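PDB 3NF4: acyl-CoA dehydrogenase from Mycobacterium thermoresistibile, which probably catalyses the FAD-dependent alpha,beta-dehydrogenation of acyl-CoA thioesters, as other acyl-CoA dehydrogenases do. Local coordinates for residues A[11-16]-A[302-307]; A[99-104]-A[173-178]; A[189-194]-A[240-245]. One frame throughout, in Å; residues are numbered along the deposited sequence.

Contact 1 is partly buried, its centre about 19 Å from the centre of the chain, where a second subunit also bonds to the 11-16 loop; in this more exposed setting arginines and a tyrosine gather round glutamates. Contacts 2 and 3 are buried, each attaching a helix to one mixed sheet: helix 92-104 meets strand 175-181 in contact 2, helix 239-245 the adjacent strand 189-195 in contact 3. Their centres lie about 12 Å apart, and the strands join through Y176 N to V194 O and L178 N to F192 O. Contact 2 includes a hydrogen bond because it meets a carbonyl at a helix end, whereas contact 3 joins two apolar surfaces. Contact 1 touches neither.

Contact 1 of 3, residues A[11-16]-A[302-307]; sequences VDRLLP and TARATY
NH1 of R13 comes within 3.5 Å of NE of R304, and the shared carboxylate of E85 draws the two arginines together. This NH1 is gripped by E85 in a salt bridge and by the side-chain oxygen of Q82, while NE of R13 has a second carboxylate, E86, to itself. R304 directs NH2 to the other carboxylate oxygen of E85 and also to Q263, and the hydroxyl of Y307 hydrogen-bonds to the same E85 oxygen that R13 uses. Arginine suits both places because its flat, many-pronged head can serve several acceptors at once. The two guanidinium planes stand 78° apart, and V11 fills the angle between them. Its CG1 methyl rests over the centre of the R304 group, 3.7 Å from CZ, and also over the centre of the R13 group, giving both charged heads an apolar cover. Its CG2 approaches R304 NH2 at 3.8 Å. R304 starts straight from the helix but bends at chi3 (-54°), which turns its head across the R13 side chain. Within the helix, R304 O lies over one face of the Y307 ring, offset toward the rim. The loop before helix 18-35 is thus tied to helix 289-315 through helix 77-88, with helix 247-274 alongside and R318 of the second subunit bound to D12.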
# COMPACT_ATOMS: atom_id res chain seq x y z
N VAL A 11 14.23 -23.98 -4.82
CA VAL A 11 13.15 -23.91 -3.83
C VAL A 11 13.00 -25.21 -3.00
O VAL A 11 12.85 -26.30 -3.56
CB VAL A 11 11.80 -23.51 -4.51
CG1 VAL A 11 10.67 -23.44 -3.50
CG2 VAL A 11 11.92 -22.18 -5.23
N ASP A 12 13.03 -25.07 -1.68
CA ASP A 12 12.83 -26.19 -0.75
C ASP A 12 11.32 -26.50 -0.65
O ASP A 12 10.56 -25.76 -0.01
CB ASP A 12 13.41 -25.83 0.63
CG ASP A 12 13.45 -27.01 1.60
OD1 ASP A 12 13.14 -28.16 1.20
OD2 ASP A 12 13.81 -26.79 2.78
N ARG A 13 10.90 -27.60 -1.28
CA ARG A 13 9.47 -27.88 -1.45
C ARG A 13 8.86 -28.89 -0.46
O ARG A 13 9.48 -29.90 -0.13
CB ARG A 13 9.18 -28.32 -2.90
CG ARG A 13 9.46 -27.23 -3.95
CD ARG A 13 8.76 -27.48 -5.28
NE ARG A 13 9.10 -26.45 -6.27
CZ ARG A 13 8.48 -25.27 -6.38
NH1 ARG A 13 7.45 -24.95 -5.59
NH2 ARG A 13 8.90 -24.39 -7.30
N LEU A 14 7.63 -28.64 -0.03
CA LEU A 14 6.89 -29.64 0.73
C LEU A 14 6.07 -30.55 -0.20
O LEU A 14 5.12 -30.09 -0.86
CB LEU A 14 5.97 -28.96 1.76
CG LEU A 14 6.53 -28.40 3.06
CD1 LEU A 14 5.57 -27.32 3.62
CD2 LEU A 14 6.72 -29.48 4.08
N LEU A 15 6.44 -31.83 -0.24
CA LEU A 15 5.88 -32.80 -1.20
C LEU A 15 5.44 -34.09 -0.48
O LEU A 15 6.09 -34.49 0.48
CB LEU A 15 6.92 -33.12 -2.29
CG LEU A 15 7.33 -31.99 -3.24
CD1 LEU A 15 8.66 -32.26 -3.91
CD2 LEU A 15 6.25 -31.64 -4.29
N PRO A 16 4.36 -34.74 -0.97
CA PRO A 16 3.74 -35.89 -0.27
C PRO A 16 4.48 -37.24 -0.34
O PRO A 16 4.09 -38.18 0.36
CB PRO A 16 2.36 -36.03 -0.94
CG PRO A 16 2.26 -34.88 -1.94
CD PRO A 16 3.66 -34.43 -2.22
N THR A 302 4.57 -16.21 0.70
CA THR A 302 3.16 -16.03 0.98
C THR A 302 2.25 -16.47 -0.21
O THR A 302 1.22 -17.12 -0.02
CB THR A 302 2.93 -14.56 1.33
OG1 THR A 302 3.49 -14.31 2.63
CG2 THR A 302 1.47 -14.22 1.35
N ALA A 303 2.63 -16.12 -1.44
CA ALA A 303 1.86 -16.54 -2.62
C ALA A 303 1.91 -18.07 -2.82
O ALA A 303 0.89 -18.68 -3.14
CB ALA A 303 2.34 -15.78 -3.85
N ARG A 304 3.08 -18.68 -2.62
CA ARG A 304 3.22 -20.14 -2.74
C ARG A 304 2.34 -20.88 -1.71
O ARG A 304 1.58 -21.79 -2.09
CB ARG A 304 4.69 -20.57 -2.58
CG ARG A 304 4.93 -22.10 -2.72
CD ARG A 304 6.43 -22.53 -2.85
NE ARG A 304 7.13 -21.85 -3.93
CZ ARG A 304 8.03 -20.88 -3.74
NH1 ARG A 304 8.35 -20.48 -2.51
NH2 ARG A 304 8.62 -20.31 -4.80
N ALA A 305 2.42 -20.49 -0.44
CA ALA A 305 1.60 -21.12 0.62
C ALA A 305 0.08 -20.99 0.42
O ALA A 305 -0.68 -21.91 0.72
CB ALA A 305 1.99 -20.60 2.01
N THR A 306 -0.35 -19.83 -0.08
CA THR A 306 -1.75 -19.60 -0.39
C THR A 306 -2.29 -20.51 -1.53
O THR A 306 -3.37 -21.10 -1.38
CB THR A 306 -2.02 -18.08 -0.66
OG1 THR A 306 -1.50 -17.31 0.43
CG2 THR A 306 -3.48 -17.84 -0.74
N TYR A 307 -1.55 -20.68 -2.62
CA TYR A 307 -2.08 -21.57 -3.69
C TYR A 307 -2.12 -23.05 -3.27
O TYR A 307 -3.03 -23.80 -3.66
CB TYR A 307 -1.50 -21.32 -5.12
CG TYR A 307 -0.14 -21.92 -5.46
CD1 TYR A 307 0.00 -23.29 -5.69
CD2 TYR A 307 0.99 -21.12 -5.61
CE1 TYR A 307 1.22 -23.86 -6.00
CE2 TYR A 307 2.25 -21.68 -5.95
CZ TYR A 307 2.35 -23.07 -6.13
OH TYR A 307 3.55 -23.70 -6.44

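Contact 2 of 3, residues A[99-104]-A[173-178]; sequences SVHSLS and ADFYTL
T177 OG1 donates a hydrogen bond of 2.9 Å to S104 O, approaching in the carbonyl plane on a lone pair. S104 is the last residue of helix 92-104, where carbonyls can look beyond the helix for donors, and a threonine on the facing strand supplies one from a short, branched side chain. Its chi1 of -68° sets OG1 opposite the carbonyl carbon of T177, on the side from which it reaches the helix end. The tight packing continues at S104 OG, about 9 Å from the FAD and 3.2 Å from F175 CE1, meeting the ring obliquely. This hydroxyl donates to H101 O one turn back, while the small serine lets the phenyl group come close. The other end of the contact is looser, though still buried: H101 CE1 is 4.2 Å from F175 CZ, and the two side chains cross at about a right angle. The imidazole is held elsewhere, ND1 pairing with G131 N at the edge strand of the sheet. Between helix 92-104 of the N-terminal domain and the middle-domain sheet, the buried hydroxyls and S104 O thus each have a partner, so their polarity should cost little in the core.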
# COMPACT_ATOMS: atom_id res chain seq x y z
N SER A 99 -1.17 -24.64 -18.89
CA SER A 99 -2.36 -24.43 -18.09
C SER A 99 -3.64 -24.43 -18.91
O SER A 99 -4.62 -25.04 -18.53
CB SER A 99 -2.22 -23.11 -17.33
OG SER A 99 -3.05 -23.11 -16.20
N VAL A 100 -3.62 -23.75 -20.05
CA VAL A 100 -4.75 -23.72 -20.97
C VAL A 100 -5.10 -25.13 -21.49
O VAL A 100 -6.29 -25.49 -21.60
CB VAL A 100 -4.52 -22.69 -22.12
CG1 VAL A 100 -5.48 -22.92 -23.31
CG2 VAL A 100 -4.64 -21.25 -21.56
N HIS A 101 -4.08 -25.94 -21.77
CA HIS A 101 -4.32 -27.30 -22.27
C HIS A 101 -5.16 -28.16 -21.31
O HIS A 101 -6.06 -28.90 -21.76
CB HIS A 101 -3.00 -27.98 -22.60
CG HIS A 101 -3.15 -29.38 -23.08
ND1 HIS A 101 -3.54 -29.69 -24.37
CD2 HIS A 101 -2.95 -30.57 -22.45
CE1 HIS A 101 -3.57 -31.00 -24.52
NE2 HIS A 101 -3.22 -31.56 -23.37
N SER A 102 -4.87 -28.05 -20.01
CA SER A 102 -5.66 -28.67 -18.94
C SER A 102 -7.11 -28.21 -18.93
O SER A 102 -8.02 -29.04 -18.87
CB SER A 102 -5.04 -28.36 -17.58
OG SER A 102 -3.95 -29.23 -17.32
N LEU A 103 -7.34 -26.90 -18.94
CA LEU A 103 -8.69 -26.39 -19.08
C LEU A 103 -9.40 -26.86 -20.35
O LEU A 103 -10.61 -27.07 -20.33
CB LEU A 103 -8.70 -24.86 -19.06
CG LEU A 103 -8.88 -24.09 -17.76
CD1 LEU A 103 -8.01 -24.65 -16.64
CD2 LEU A 103 -8.56 -22.61 -18.02
N SER A 104 -8.67 -26.98 -21.45
CA SER A 104 -9.29 -27.36 -22.73
C SER A 104 -9.88 -28.78 -22.72
O SER A 104 -10.89 -29.05 -23.37
CB SER A 104 -8.35 -27.14 -23.93
OG SER A 104 -7.51 -28.26 -24.16
N ALA A 173 -3.53 -24.90 -32.40
CA ALA A 173 -4.00 -26.00 -31.54
C ALA A 173 -4.62 -27.08 -32.40
O ALA A 173 -5.03 -26.81 -33.54
CB ALA A 173 -5.00 -25.51 -30.51
N ASP A 174 -4.72 -28.28 -31.85
CA ASP A 174 -5.29 -29.41 -32.57
C ASP A 174 -6.80 -29.50 -32.39
O ASP A 174 -7.48 -30.08 -33.24
CB ASP A 174 -4.61 -30.73 -32.16
CG ASP A 174 -3.09 -30.68 -32.31
OD1 ASP A 174 -2.57 -30.32 -33.38
OD2 ASP A 174 -2.39 -31.02 -31.34
N PHE A 175 -7.30 -28.93 -31.30
CA PHE A 175 -8.72 -28.90 -30.97
C PHE A 175 -9.07 -27.65 -30.16
O PHE A 175 -8.21 -27.08 -29.47
CB PHE A 175 -9.17 -30.18 -30.26
CG PHE A 175 -8.50 -30.42 -28.91
CD1 PHE A 175 -9.11 -30.01 -27.73
CD2 PHE A 175 -7.28 -31.08 -28.82
CE1 PHE A 175 -8.51 -30.23 -26.49
CE2 PHE A 175 -6.66 -31.31 -27.58
CZ PHE A 175 -7.28 -30.89 -26.41
N TYR A 176 -10.34 -27.25 -30.24
CA TYR A 176 -10.82 -26.04 -29.61
C TYR A 176 -12.08 -26.33 -28.80
O TYR A 176 -13.02 -26.93 -29.31
CB TYR A 176 -11.10 -24.95 -30.66
CG TYR A 176 -9.86 -24.48 -31.38
CD1 TYR A 176 -9.15 -23.36 -30.93
CD2 TYR A 176 -9.37 -25.16 -32.49
CE1 TYR A 176 -8.00 -22.94 -31.59
CE2 TYR A 176 -8.21 -24.75 -33.15
CZ TYR A 176 -7.53 -23.65 -32.70
OH TYR A 176 -6.40 -23.25 -33.36
N THR A 177 -12.10 -25.89 -27.55
CA THR A 177 -13.32 -25.91 -26.77
C THR A 177 -14.05 -24.58 -26.97
O THR A 177 -13.58 -23.54 -26.50
CB THR A 177 -13.01 -26.19 -25.28
OG1 THR A 177 -12.54 -27.54 -25.16
CG2 THR A 177 -14.23 -26.04 -24.42
N LEU A 178 -15.21 -24.63 -27.64
CA LEU A 178 -16.01 -23.47 -28.03
C LEU A 178 -17.28 -23.25 -27.20
O LEU A 178 -17.93 -24.22 -26.79
CB LEU A 178 -16.41 -23.62 -29.50
CG LEU A 178 -17.32 -22.58 -30.18
CD1 LEU A 178 -16.67 -21.15 -30.23
CD2 LEU A 178 -17.76 -23.06 -31.56

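Contact 3 of 3, residues A[189-194]-A[240-245]; sequences VSCFLV and LQIAFS
V189 overlaps L240 at the start of the strand: its CG2 methyl lies 4.0 Å from L240 CG, and its CB is scarcely farther at 4.1 Å. The two side chains cross at about a right angle, the branched valine meeting the fork of the leucine. Two residues on, C191 points its CB at the helix as well, and there I242 reaches out to it, CD1 to CB at 3.8 Å. The isoleucine manages this by extending its longer branch fully, with chi2 at -179°. Such an alternate pairing suits a strand, since V189 and C191 share one face while S190 turns to the other and bonds to G237 N. In the acyl-CoA dehydrogenase fold this is where the beta-rich middle domain passes to the helical C-terminal domain, helix 239-245 lying across strand 189-195 just after the short strand 232-233. Small cysteine suits a crowded face: P107 of helix 106-111 and F179 of the adjoining strand press on it too. I242 is likewise shared, its side chain touching P107 and F111, so helix 106-111 lines the same apolar seam. L240, partly exposed, sits at its outer margin, its side chain about 12 Å from the bound FAD.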
# COMPACT_ATOMS: atom_id res chain seq x y z
N VAL A 189 -26.95 -21.11 -23.80
CA VAL A 189 -25.54 -21.33 -24.21
C VAL A 189 -25.14 -22.82 -24.22
O VAL A 189 -25.54 -23.58 -23.34
CB VAL A 189 -24.55 -20.49 -23.33
CG1 VAL A 189 -23.12 -20.62 -23.81
CG2 VAL A 189 -24.95 -19.02 -23.30
N SER A 190 -24.33 -23.23 -25.20
CA SER A 190 -23.87 -24.62 -25.32
C SER A 190 -22.37 -24.70 -25.60
O SER A 190 -21.78 -23.76 -26.14
CB SER A 190 -24.65 -25.38 -26.42
OG SER A 190 -26.02 -25.58 -26.09
N CYS A 191 -21.79 -25.85 -25.26
CA CYS A 191 -20.37 -26.16 -25.44
C CYS A 191 -20.10 -27.13 -26.63
O CYS A 191 -20.88 -28.05 -26.86
CB CYS A 191 -19.84 -26.74 -24.13
SG CYS A 191 -18.08 -27.13 -24.11
N PHE A 192 -19.00 -26.92 -27.35
CA PHE A 192 -18.64 -27.70 -28.55
C PHE A 192 -17.16 -28.07 -28.62
O PHE A 192 -16.30 -27.24 -28.35
CB PHE A 192 -18.98 -26.92 -29.83
CG PHE A 192 -20.44 -26.76 -30.08
CD1 PHE A 192 -21.14 -27.75 -30.75
CD2 PHE A 192 -21.11 -25.64 -29.62
CE1 PHE A 192 -22.51 -27.62 -30.97
CE2 PHE A 192 -22.47 -25.50 -29.83
CZ PHE A 192 -23.17 -26.49 -30.51
N LEU A 193 -16.87 -29.31 -29.01
CA LEU A 193 -15.50 -29.71 -29.32
C LEU A 193 -15.25 -29.58 -30.82
O LEU A 193 -15.79 -30.35 -31.63
CB LEU A 193 -15.17 -31.11 -28.77
CG LEU A 193 -13.74 -31.64 -29.00
CD1 LEU A 193 -12.72 -30.94 -28.12
CD2 LEU A 193 -13.66 -33.15 -28.76
N VAL A 194 -14.42 -28.60 -31.18
CA VAL A 194 -14.19 -28.18 -32.57
C VAL A 194 -12.80 -28.63 -33.01
O VAL A 194 -11.81 -28.24 -32.39
CB VAL A 194 -14.28 -26.64 -32.70
CG1 VAL A 194 -13.93 -26.17 -34.12
CG2 VAL A 194 -15.66 -26.13 -32.29
N LEU A 240 -23.19 -22.40 -19.79
CA LEU A 240 -22.75 -21.49 -18.73
C LEU A 240 -22.40 -22.23 -17.45
O LEU A 240 -21.49 -21.81 -16.73
CB LEU A 240 -23.76 -20.37 -18.45
CG LEU A 240 -23.86 -19.21 -19.46
CD1 LEU A 240 -25.02 -18.29 -19.09
CD2 LEU A 240 -22.57 -18.40 -19.64
N GLN A 241 -23.09 -23.35 -17.20
CA GLN A 241 -22.76 -24.23 -16.08
C GLN A 241 -21.42 -24.94 -16.29
O GLN A 241 -20.65 -25.14 -15.34
CB GLN A 241 -23.89 -25.24 -15.81
CG GLN A 241 -23.59 -26.28 -14.69
CD GLN A 241 -24.65 -27.39 -14.58
OE1 GLN A 241 -25.52 -27.58 -15.46
NE2 GLN A 241 -24.57 -28.15 -13.49
N ILE A 242 -21.14 -25.31 -17.54
CA ILE A 242 -19.83 -25.88 -17.87
C ILE A 242 -18.69 -24.86 -17.68
O ILE A 242 -17.67 -25.18 -17.05
CB ILE A 242 -19.80 -26.49 -19.29
CG1 ILE A 242 -20.80 -27.64 -19.40
CG2 ILE A 242 -18.40 -26.98 -19.63
CD1 ILE A 242 -20.83 -28.33 -20.78
N ALA A 243 -18.87 -23.66 -18.20
CA ALA A 243 -17.84 -22.62 -18.11
C ALA A 243 -17.59 -22.21 -16.67
O ALA A 243 -16.45 -21.95 -16.30
CB ALA A 243 -18.20 -21.40 -18.95
N PHE A 244 -18.66 -22.18 -15.87
CA PHE A 244 -18.60 -21.82 -14.45
C PHE A 244 -17.78 -22.83 -13.65
O PHE A 244 -17.05 -22.43 -12.72
CB PHE A 244 -20.01 -21.68 -13.87
CG PHE A 244 -20.05 -21.28 -12.41
CD1 PHE A 244 -19.92 -19.92 -12.02
CD2 PHE A 244 -20.24 -22.24 -11.41
CE1 PHE A 244 -19.95 -19.55 -10.68
CE2 PHE A 244 -20.27 -21.88 -10.05
CZ PHE A 244 -20.13 -20.53 -9.69
N SER A 245 -17.87 -24.11 -14.03
CA SER A 245 -17.24 -25.20 -13.28
C SER A 245 -15.75 -25.26 -13.48
O SER A 245 -15.05 -25.87 -12.69
CB SER A 245 -17.89 -26.56 -13.63
OG SER A 245 -17.24 -27.22 -14.71